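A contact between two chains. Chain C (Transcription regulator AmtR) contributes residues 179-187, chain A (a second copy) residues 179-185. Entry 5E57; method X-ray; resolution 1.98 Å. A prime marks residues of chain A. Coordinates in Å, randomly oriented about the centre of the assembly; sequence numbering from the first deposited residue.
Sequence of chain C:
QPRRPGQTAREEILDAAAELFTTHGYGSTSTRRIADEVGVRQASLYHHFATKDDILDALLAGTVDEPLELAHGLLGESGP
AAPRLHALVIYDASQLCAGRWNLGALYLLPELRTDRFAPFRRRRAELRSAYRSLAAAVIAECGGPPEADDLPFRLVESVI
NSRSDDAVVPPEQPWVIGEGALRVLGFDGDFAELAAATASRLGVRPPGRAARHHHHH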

ATOM      1  N   GLU C 179      -3.878  11.123  12.278  1.00 24.28           N
ATOM      2  CA  GLU C 179      -3.142  10.937  13.512  1.00 24.33           C
ATOM      3  C   GLU C 179      -1.917  10.054  13.330  1.00 23.46           C
ATOM      4  O   GLU C 179      -0.854  10.343  13.888  1.00 22.05           O
ATOM      5  CB  GLU C 179      -4.004  10.346  14.630  1.00 27.08           C
ATOM      6  CG  GLU C 179      -5.248  11.162  14.921  1.00 33.81           C
ATOM      7  CD  GLU C 179      -5.825  10.966  16.336  1.00 36.34           C
ATOM      8  OE1 GLU C 179      -5.291  10.102  17.104  1.00 30.96           O
ATOM      9  OE2 GLU C 179      -6.810  11.710  16.618  1.00 37.83           O
ATOM     10  N   GLY C 180      -2.064   8.928  12.615  1.00 22.57           N
ATOM     11  CA  GLY C 180      -0.937   8.004  12.539  1.00 21.16           C
ATOM     12  C   GLY C 180       0.218   8.660  11.811  1.00 21.24           C
ATOM     13  O   GLY C 180       1.378   8.424  12.129  1.00 24.86           O
ATOM     14  N   ALA C 181      -0.125   9.431  10.778  1.00 23.01           N
ATOM     15  CA  ALA C 181       0.870  10.129   9.948  1.00 24.16           C
ATOM     16  C   ALA C 181       1.717  11.035  10.754  1.00 23.52           C
ATOM     17  O   ALA C 181       2.903  11.156  10.493  1.00 29.68           O
ATOM     18  CB  ALA C 181       0.146  10.950   8.879  1.00 25.30           C
ATOM     19  N   LEU C 182       1.123  11.654  11.756  1.00 24.54           N
ATOM     20  CA  LEU C 182       1.895  12.506  12.647  1.00 28.36           C
ATOM     21  C   LEU C 182       2.580  11.775  13.765  1.00 27.94           C
ATOM     22  O   LEU C 182       3.722  12.125  14.065  1.00 27.33           O
ATOM     23  CB  LEU C 182       1.071  13.721  13.101  1.00 32.01           C
ATOM     24  CG  LEU C 182       1.451  14.684  11.946  1.00 36.81           C
ATOM     25  CD1 LEU C 182       0.365  14.715  10.867  1.00 36.58           C
ATOM     26  CD2 LEU C 182       1.882  16.063  12.391  1.00 39.54           C
ATOM     27  N   ARG C 183       1.951  10.723  14.332  1.00 26.83           N
ATOM     28  CA  ARG C 183       2.670   9.949  15.387  1.00 26.70           C
ATOM     29  C   ARG C 183       3.956   9.394  14.875  1.00 26.72           C
ATOM     30  O   ARG C 183       4.916   9.350  15.634  1.00 26.80           O
ATOM     31  CB  ARG C 183       1.840   8.856  16.061  1.00 26.85           C
ATOM     32  CG  ARG C 183       0.777   9.379  16.999  1.00 30.12           C
ATOM     33  CD  ARG C 183      -0.004   8.291  17.764  1.00 32.99           C
ATOM     34  NE  ARG C 183      -0.845   8.968  18.748  1.00 33.76           N
ATOM     35  CZ  ARG C 183      -2.131   9.313  18.576  1.00 42.67           C
ATOM     36  NH1 ARG C 183      -2.844   8.971  17.491  1.00 41.30           N
ATOM     37  NH2 ARG C 183      -2.731  10.029  19.526  1.00 45.07           N
ATOM     38  N   VAL C 184       4.025   8.984  13.596  1.00 27.81           N
ATOM     39  CA  VAL C 184       5.259   8.310  13.111  1.00 25.56           C
ATOM     40  C   VAL C 184       6.417   9.213  13.063  1.00 26.15           C
ATOM     41  O   VAL C 184       7.585   8.769  13.023  1.00 28.07           O
ATOM     42  CB  VAL C 184       5.153   7.664  11.696  1.00 26.27           C
ATOM     43  CG1 VAL C 184       4.404   6.356  11.795  1.00 27.81           C
ATOM     44  CG2 VAL C 184       4.465   8.602  10.728  1.00 26.24           C
ATOM     45  N   LEU C 185       6.108  10.488  13.058  1.00 27.75           N
ATOM     46  CA  LEU C 185       7.160  11.501  12.990  1.00 30.91           C
ATOM     47  C   LEU C 185       7.600  12.027  14.362  1.00 32.92           C
ATOM     48  O   LEU C 185       8.436  12.934  14.440  1.00 33.76           O
ATOM     49  CB  LEU C 185       6.616  12.669  12.185  1.00 30.06           C
ATOM     50  CG  LEU C 185       6.002  12.276  10.837  1.00 28.43           C
ATOM     51  CD1 LEU C 185       5.385  13.514  10.148  1.00 27.13           C
ATOM     52  CD2 LEU C 185       7.073  11.630  10.001  1.00 29.32           C
ATOM     53  N   GLY C 186       7.019  11.504  15.441  1.00 35.78           N
ATOM     54  CA  GLY C 186       7.399  11.950  16.779  1.00 36.94           C
ATOM     55  C   GLY C 186       6.529  13.077  17.273  1.00 38.05           C
ATOM     56  O   GLY C 186       6.835  13.690  18.296  1.00 41.16           O
ATOM     57  N   PHE C 187       5.441  13.372  16.572  1.00 33.97           N
ATOM     58  CA  PHE C 187       4.485  14.312  17.105  1.00 38.40           C
ATOM     59  C   PHE C 187       3.622  13.731  18.254  1.00 40.18           C
ATOM     60  O   PHE C 187       2.951  12.735  18.073  1.00 40.61           O
ATOM     61  CB  PHE C 187       3.594  14.814  15.971  1.00 37.52           C
ATOM     62  CG  PHE C 187       2.593  15.866  16.365  1.00 36.26           C
ATOM     63  CD1 PHE C 187       2.912  17.214  16.348  1.00 41.30           C
ATOM     64  CD2 PHE C 187       1.304  15.515  16.659  1.00 38.03           C
ATOM     65  CE1 PHE C 187       1.954  18.184  16.683  1.00 37.58           C
ATOM     66  CE2 PHE C 187       0.360  16.453  17.002  1.00 39.79           C
ATOM     67  CZ  PHE C 187       0.676  17.804  17.007  1.00 40.78           C
TER
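Chain A (179-185) EGALRVL

Chain A meets chain C through the same stretch in each copy, 179-185, and the register is reciprocal: the CA atoms of Gly180 and Val184′ lie 4.9 Å apart, as do those of Val184 and Gly180′. Residue 180 of each copy is therefore set against residue 184 of the other, so the two segments run in opposite senses. Both enter the contact as helix, with Arg183 N hydrogen-bonded to Glu179 O at 2.9 Å and Arg183′ N to Glu179′ O at 2.9 Å.

Glu179 makes no contact with the partner stretch, but its OE1 accepts a hydrogen bond from Arg183 NH1 at 2.7 Å, a salt bridge one turn along the helix. Gly180 lets the backbones come close. Its O lies 3.6 Å from Val184′ CG1, and a CB built on it would fall a tight 3.4 Å from that same methyl. Ala181 points away, and Leu182 is out of reach.

Arg183 directs its CB toward the partner, 3.4 Å from Arg183′ O, and its extended chain carries CD to 3.9 Å from Val184′ O. Beyond that, a water bridges the chains, accepting from Arg183 NH1 at 3.1 Å and donating to Val184′ O at 2.7 Å. No direct hydrogen bond crosses this contact.

Val184 and Val184′ together form the apolar contact, CG1 to CG1 at 3.6 Å; Val184 CG1 also lies 3.6 Å from Gly180′ O, while Val184 O receives Arg183′ CD at 3.8 Å. Leu185 turns away. Gly186, with positive phi, closes a Schellman motif, Gly186 N bonding to Arg183 O at 3.0 Å and Phe187 N to Leu182 O at 3.3 Å; Gly186 CA lies 4.2 Å from Arg183′ NH1. The CA-to-CB bond of Phe187 points away from the partner. The rule is economical: glycine makes room, valine fills it, and arginine reaches across to the partner's backbone.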

ATOM      1  N   GLU A 179       9.679   0.786  13.676  1.00 20.24           N
ATOM      2  CA  GLU A 179       9.470   1.901  14.582  1.00 23.39           C
ATOM      3  C   GLU A 179       8.094   2.627  14.380  1.00 22.18           C
ATOM      4  O   GLU A 179       7.401   2.923  15.343  1.00 20.10           O
ATOM      5  CB  GLU A 179      10.610   2.912  14.460  1.00 24.32           C
ATOM      6  CG  GLU A 179      10.327   4.038  15.434  1.00 31.03           C
ATOM      7  CD  GLU A 179      11.530   4.929  15.731  1.00 34.42           C
ATOM      8  OE1 GLU A 179      12.693   4.551  15.364  1.00 28.53           O
ATOM      9  OE2 GLU A 179      11.225   5.999  16.325  1.00 36.66           O
ATOM     10  N   GLY A 180       7.752   2.907  13.126  1.00 21.92           N
ATOM     11  CA  GLY A 180       6.494   3.535  12.803  1.00 21.72           C
ATOM     12  C   GLY A 180       5.286   2.760  13.260  1.00 22.05           C
ATOM     13  O   GLY A 180       4.319   3.358  13.732  1.00 22.12           O
ATOM     14  N   ALA A 181       5.337   1.437  13.096  1.00 20.41           N
ATOM     15  CA  ALA A 181       4.192   0.605  13.395  1.00 23.05           C
ATOM     16  C   ALA A 181       3.900   0.635  14.876  1.00 23.94           C
ATOM     17  O   ALA A 181       2.742   0.636  15.273  1.00 26.53           O
ATOM     18  CB  ALA A 181       4.432  -0.822  12.940  1.00 26.06           C
ATOM     19  N   LEU A 182       4.947   0.754  15.680  1.00 23.96           N
ATOM     20  CA  LEU A 182       4.822   1.013  17.100  1.00 23.06           C
ATOM     21  C   LEU A 182       4.466   2.443  17.515  1.00 25.30           C
ATOM     22  O   LEU A 182       3.581   2.617  18.388  1.00 24.96           O
ATOM     23  CB  LEU A 182       6.043   0.407  17.819  1.00 26.06           C
ATOM     24  CG  LEU A 182       5.493  -1.064  17.791  1.00 32.25           C
ATOM     25  CD1 LEU A 182       6.231  -2.052  16.934  1.00 30.39           C
ATOM     26  CD2 LEU A 182       5.146  -1.577  19.174  1.00 32.68           C
ATOM     27  N   ARG A 183       5.036   3.460  16.871  1.00 22.96           N
ATOM     28  CA  ARG A 183       4.548   4.807  17.181  1.00 23.77           C
ATOM     29  C   ARG A 183       3.115   5.095  16.906  1.00 21.59           C
ATOM     30  O   ARG A 183       2.478   5.880  17.654  1.00 23.28           O
ATOM     31  CB  ARG A 183       5.376   5.890  16.523  1.00 25.40           C
ATOM     32  CG  ARG A 183       6.752   5.885  17.055  1.00 24.62           C
ATOM     33  CD  ARG A 183       7.499   7.016  16.419  1.00 30.29           C
ATOM     34  NE  ARG A 183       8.883   6.874  16.784  1.00 28.75           N
ATOM     35  CZ  ARG A 183       9.422   7.498  17.784  1.00 33.18           C
ATOM     36  NH1 ARG A 183       8.692   8.378  18.509  1.00 35.19           N
ATOM     37  NH2 ARG A 183      10.719   7.263  18.055  1.00 34.29           N
ATOM     38  N   VAL A 184       2.549   4.476  15.885  1.00 19.96           N
ATOM     39  CA  VAL A 184       1.162   4.806  15.535  1.00 20.31           C
ATOM     40  C   VAL A 184       0.251   4.237  16.571  1.00 21.92           C
ATOM     41  O   VAL A 184      -0.933   4.659  16.652  1.00 26.34           O
ATOM     42  CB  VAL A 184       0.640   4.292  14.163  1.00 20.59           C
ATOM     43  CG1 VAL A 184       1.341   4.998  13.072  1.00 23.37           C
ATOM     44  CG2 VAL A 184       0.811   2.787  14.000  1.00 19.98           C
ATOM     45  N   LEU A 185       0.766   3.283  17.338  1.00 22.43           N
ATOM     46  CA  LEU A 185      -0.034   2.703  18.420  1.00 25.37           C
ATOM     47  C   LEU A 185       0.153   3.381  19.780  1.00 27.30           C
ATOM     48  O   LEU A 185      -0.412   2.930  20.743  1.00 29.28           O
ATOM     49  CB  LEU A 185       0.342   1.259  18.592  1.00 22.72           C
ATOM     50  CG  LEU A 185       0.214   0.431  17.340  1.00 22.92           C
ATOM     51  CD1 LEU A 185       0.679  -0.986  17.670  1.00 21.34           C
ATOM     52  CD2 LEU A 185      -1.193   0.459  16.789  1.00 22.67           C
TER
HETATM   53  O   HOH W   1      -1.908   6.853  15.411  1.00 27.69           O